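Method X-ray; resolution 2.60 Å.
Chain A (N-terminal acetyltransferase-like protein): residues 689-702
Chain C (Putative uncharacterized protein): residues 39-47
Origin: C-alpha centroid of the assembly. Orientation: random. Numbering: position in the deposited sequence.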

# COMPACT_ATOMS: atom_id res chain seq x y z
N TYR A 689 -0.65 25.03 24.91
CA TYR A 689 -1.08 24.13 25.97
C TYR A 689 -2.43 23.45 25.71
O TYR A 689 -2.74 22.44 26.33
N LEU A 690 -3.23 23.99 24.79
CA LEU A 690 -4.51 23.38 24.48
C LEU A 690 -4.33 22.12 23.61
O LEU A 690 -5.00 21.10 23.82
N LEU A 691 -3.42 22.19 22.64
CA LEU A 691 -3.11 21.04 21.81
C LEU A 691 -2.37 19.98 22.62
O LEU A 691 -2.59 18.79 22.45
N ALA A 692 -1.49 20.44 23.50
CA ALA A 692 -0.81 19.55 24.43
C ALA A 692 -1.81 18.69 25.19
O ALA A 692 -1.66 17.47 25.27
N LEU A 693 -2.85 19.32 25.74
CA LEU A 693 -3.89 18.62 26.48
C LEU A 693 -4.62 17.62 25.59
O LEU A 693 -5.00 16.53 26.03
N ARG A 694 -4.81 17.99 24.33
CA ARG A 694 -5.54 17.15 23.41
C ARG A 694 -4.81 15.84 23.19
O ARG A 694 -5.41 14.77 23.24
N CYS A 695 -3.50 15.95 22.94
CA CYS A 695 -2.61 14.80 22.89
C CYS A 695 -2.66 13.98 24.16
O CYS A 695 -2.79 12.76 24.11
N LEU A 696 -2.54 14.65 25.30
CA LEU A 696 -2.55 13.98 26.59
C LEU A 696 -3.86 13.20 26.78
O LEU A 696 -3.83 12.02 27.11
N LYS A 697 -5.00 13.85 26.54
CA LYS A 697 -6.30 13.18 26.67
C LYS A 697 -6.43 11.98 25.72
O LYS A 697 -7.09 11.01 26.04
N ALA A 698 -5.81 12.06 24.55
CA ALA A 698 -5.81 10.93 23.61
C ALA A 698 -4.98 9.76 24.15
O ALA A 698 -5.46 8.63 24.27
N ALA A 699 -3.72 10.05 24.46
CA ALA A 699 -2.80 9.06 24.99
C ALA A 699 -3.37 8.40 26.24
O ALA A 699 -3.21 7.20 26.46
N SER A 700 -4.05 9.18 27.07
CA SER A 700 -4.57 8.65 28.33
C SER A 700 -5.78 7.76 28.06
O SER A 700 -6.04 6.81 28.79
N ALA A 701 -6.51 8.08 27.00
CA ALA A 701 -7.66 7.27 26.65
C ALA A 701 -7.20 5.92 26.14
O ALA A 701 -7.93 4.94 26.23
N ILE A 702 -5.98 5.86 25.61
CA ILE A 702 -5.41 4.61 25.12
C ILE A 702 -4.79 3.76 26.24
O ILE A 702 -5.01 2.55 26.31
N ALA C 39 -16.84 24.76 21.72
CA ALA C 39 -16.09 24.27 20.56
C ALA C 39 -14.70 23.73 20.94
O ALA C 39 -14.30 22.66 20.49
N MET C 40 -13.97 24.47 21.78
CA MET C 40 -12.64 24.03 22.21
C MET C 40 -12.68 22.73 23.02
O MET C 40 -11.82 21.86 22.87
N LYS C 41 -13.69 22.58 23.87
CA LYS C 41 -13.83 21.36 24.66
C LYS C 41 -14.15 20.16 23.76
O LYS C 41 -13.66 19.06 23.98
N ALA C 42 -14.98 20.38 22.74
CA ALA C 42 -15.38 19.32 21.82
C ALA C 42 -14.19 18.83 20.99
O ALA C 42 -13.96 17.63 20.85
N TYR C 43 -13.43 19.80 20.48
CA TYR C 43 -12.28 19.54 19.62
C TYR C 43 -11.17 18.71 20.26
O TYR C 43 -10.51 17.96 19.56
N ILE C 44 -10.95 18.85 21.57
CA ILE C 44 -9.87 18.10 22.23
C ILE C 44 -10.32 16.75 22.80
O ILE C 44 -9.53 16.06 23.45
N GLN C 45 -11.57 16.36 22.56
CA GLN C 45 -12.06 15.03 22.92
C GLN C 45 -11.66 14.00 21.88
O GLN C 45 -11.90 14.18 20.69
N PRO C 46 -11.05 12.90 22.33
CA PRO C 46 -10.60 11.81 21.46
C PRO C 46 -11.75 10.99 20.84
O PRO C 46 -12.87 11.03 21.35
N ALA C 47 -11.45 10.28 19.75
CA ALA C 47 -12.38 9.33 19.13
C ALA C 47 -12.86 8.28 20.13
O ALA C 47 -13.61 7.37 19.78

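What fills the groove along the chain A helix? Ile C44 does, just past the end of the chain C helix, and it loses more area to the contact than any other residue. Its CA-to-CB bond runs sideways, and with chi1 p and chi2 t the side chain lies among Leu A690, Leu A693 and Arg A694. CG2 sits 3.6 Å from Arg A694 CB and 3.7 Å from the backbone O of Leu A690, while CD1 reaches 3.9 Å from Leu A693 CD2.

How does the hollow close at its Leu A690 end? Leu A690 points toward chain C in a t, p rotamer, and its CD2 meets Met C40 SD at 3.7 Å. Met C40, with chi1 m, chi2 t and chi3 m, thus adds a sulfur to the apolar patch begun by Ile C44.

What does the long side chain of Arg A694 do? Its first three chi angles are all t, so it stretches out beside Tyr C43. NE gives a weak hydrogen bond to Tyr C43 O (3.3 Å), and Tyr C43 CE1 lies over one face of the guanidinium, 3.4 Å from NE; chi1 t carries the tyrosine ring nearer the helix. The backbones are joined as well: one water donates to Arg A694 O and to Ile C44 O, each 2.7 Å from the water oxygen.

Where does the contact go beyond Ile C44? Pro C46, pointing toward chain A, rests against the small side chains of the helix: its CG is 4.2 Å from Ala A701 CB, and its CB is 4.5 Å from Ala A698 CB. Lys A697 also points in, its NZ making a weak 3.3 Å hydrogen bond to Gln C45 OE1. Gln C45 NE2 donates to Lys C41 O at 2.8 Å, which ties the amide back to its own chain.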

# COMPACT_ATOMS: atom_id res chain seq x y z
CB TYR A 689 -1.13 24.89 27.30
CG TYR A 689 0.17 25.59 27.63
CD1 TYR A 689 1.36 24.86 27.75
CD2 TYR A 689 0.22 26.96 27.82
CE1 TYR A 689 2.55 25.48 28.04
CE2 TYR A 689 1.41 27.59 28.12
CZ TYR A 689 2.57 26.84 28.23
OH TYR A 689 3.77 27.45 28.53
CB LEU A 690 -5.42 24.38 23.77
CG LEU A 690 -6.88 23.92 23.69
CD1 LEU A 690 -7.39 23.52 25.06
CD2 LEU A 690 -7.77 24.98 23.07
CB LEU A 691 -2.28 21.46 20.59
CG LEU A 691 -2.99 22.45 19.66
CD1 LEU A 691 -2.17 22.70 18.40
CD2 LEU A 691 -4.37 21.93 19.31
CB ALA A 692 0.05 20.37 25.41
CB LEU A 693 -4.88 19.61 27.06
CG LEU A 693 -6.00 18.98 27.88
CD1 LEU A 693 -5.43 18.13 29.00
CD2 LEU A 693 -6.89 20.07 28.45
CB ARG A 694 -5.75 17.88 22.10
CG ARG A 694 -6.47 17.10 21.03
CD ARG A 694 -6.68 18.03 19.87
NE ARG A 694 -7.35 17.42 18.74
CZ ARG A 694 -6.76 17.12 17.59
NH1 ARG A 694 -5.46 17.34 17.42
NH2 ARG A 694 -7.47 16.58 16.62
CB CYS A 695 -1.17 15.26 22.65
SG CYS A 695 -0.87 15.83 20.99
CB LEU A 696 -2.34 14.98 27.72
CG LEU A 696 -2.14 14.43 29.14
CD1 LEU A 696 -0.91 13.52 29.26
CD2 LEU A 696 -2.05 15.57 30.13
CB LYS A 697 -7.46 14.15 26.43
CG LYS A 697 -7.57 15.28 27.46
CD LYS A 697 -8.96 15.93 27.50
CE LYS A 697 -9.99 15.00 28.10
NZ LYS A 697 -11.34 15.59 28.14
CB ALA A 698 -5.30 11.37 22.24
CB ALA A 699 -1.46 9.70 25.29
CB SER A 700 -4.93 9.77 29.30
OG SER A 700 -5.45 9.23 30.50
CB ALA A 701 -8.51 7.97 25.62
CB ILE A 702 -4.35 4.86 24.04
CG1 ILE A 702 -4.92 5.79 22.96
CG2 ILE A 702 -3.87 3.54 23.44
CD1 ILE A 702 -3.95 6.10 21.81
CB ALA C 39 -15.96 25.37 19.51
CB MET C 40 -11.96 25.12 23.05
CG MET C 40 -11.48 26.34 22.27
SD MET C 40 -10.52 27.47 23.30
CE MET C 40 -11.81 28.29 24.23
CB LYS C 41 -14.92 21.53 25.72
CG LYS C 41 -14.55 22.46 26.87
CD LYS C 41 -15.65 22.42 27.92
CE LYS C 41 -15.24 23.10 29.21
NZ LYS C 41 -16.20 22.75 30.28
CB ALA C 42 -16.49 19.81 20.90
CB TYR C 43 -11.70 20.88 19.15
CG TYR C 43 -10.63 20.71 18.10
CD1 TYR C 43 -9.29 20.61 18.44
CD2 TYR C 43 -10.97 20.62 16.76
CE1 TYR C 43 -8.31 20.45 17.48
CE2 TYR C 43 -10.01 20.46 15.80
CZ TYR C 43 -8.68 20.37 16.16
OH TYR C 43 -7.73 20.21 15.18
CB ILE C 44 -9.22 18.91 23.39
CG1 ILE C 44 -10.28 19.34 24.41
CG2 ILE C 44 -8.44 20.09 22.85
CD1 ILE C 44 -9.69 19.92 25.68
CB GLN C 45 -13.58 15.03 23.08
CG GLN C 45 -14.10 16.14 23.96
CD GLN C 45 -13.63 16.03 25.39
OE1 GLN C 45 -13.72 14.96 26.01
NE2 GLN C 45 -13.13 17.13 25.93
CB PRO C 46 -9.76 10.93 22.40
CG PRO C 46 -10.28 11.23 23.75
CD PRO C 46 -10.67 12.68 23.74
CB ALA C 47 -11.73 8.66 17.94
O HOH W 1 -7.92 14.06 22.63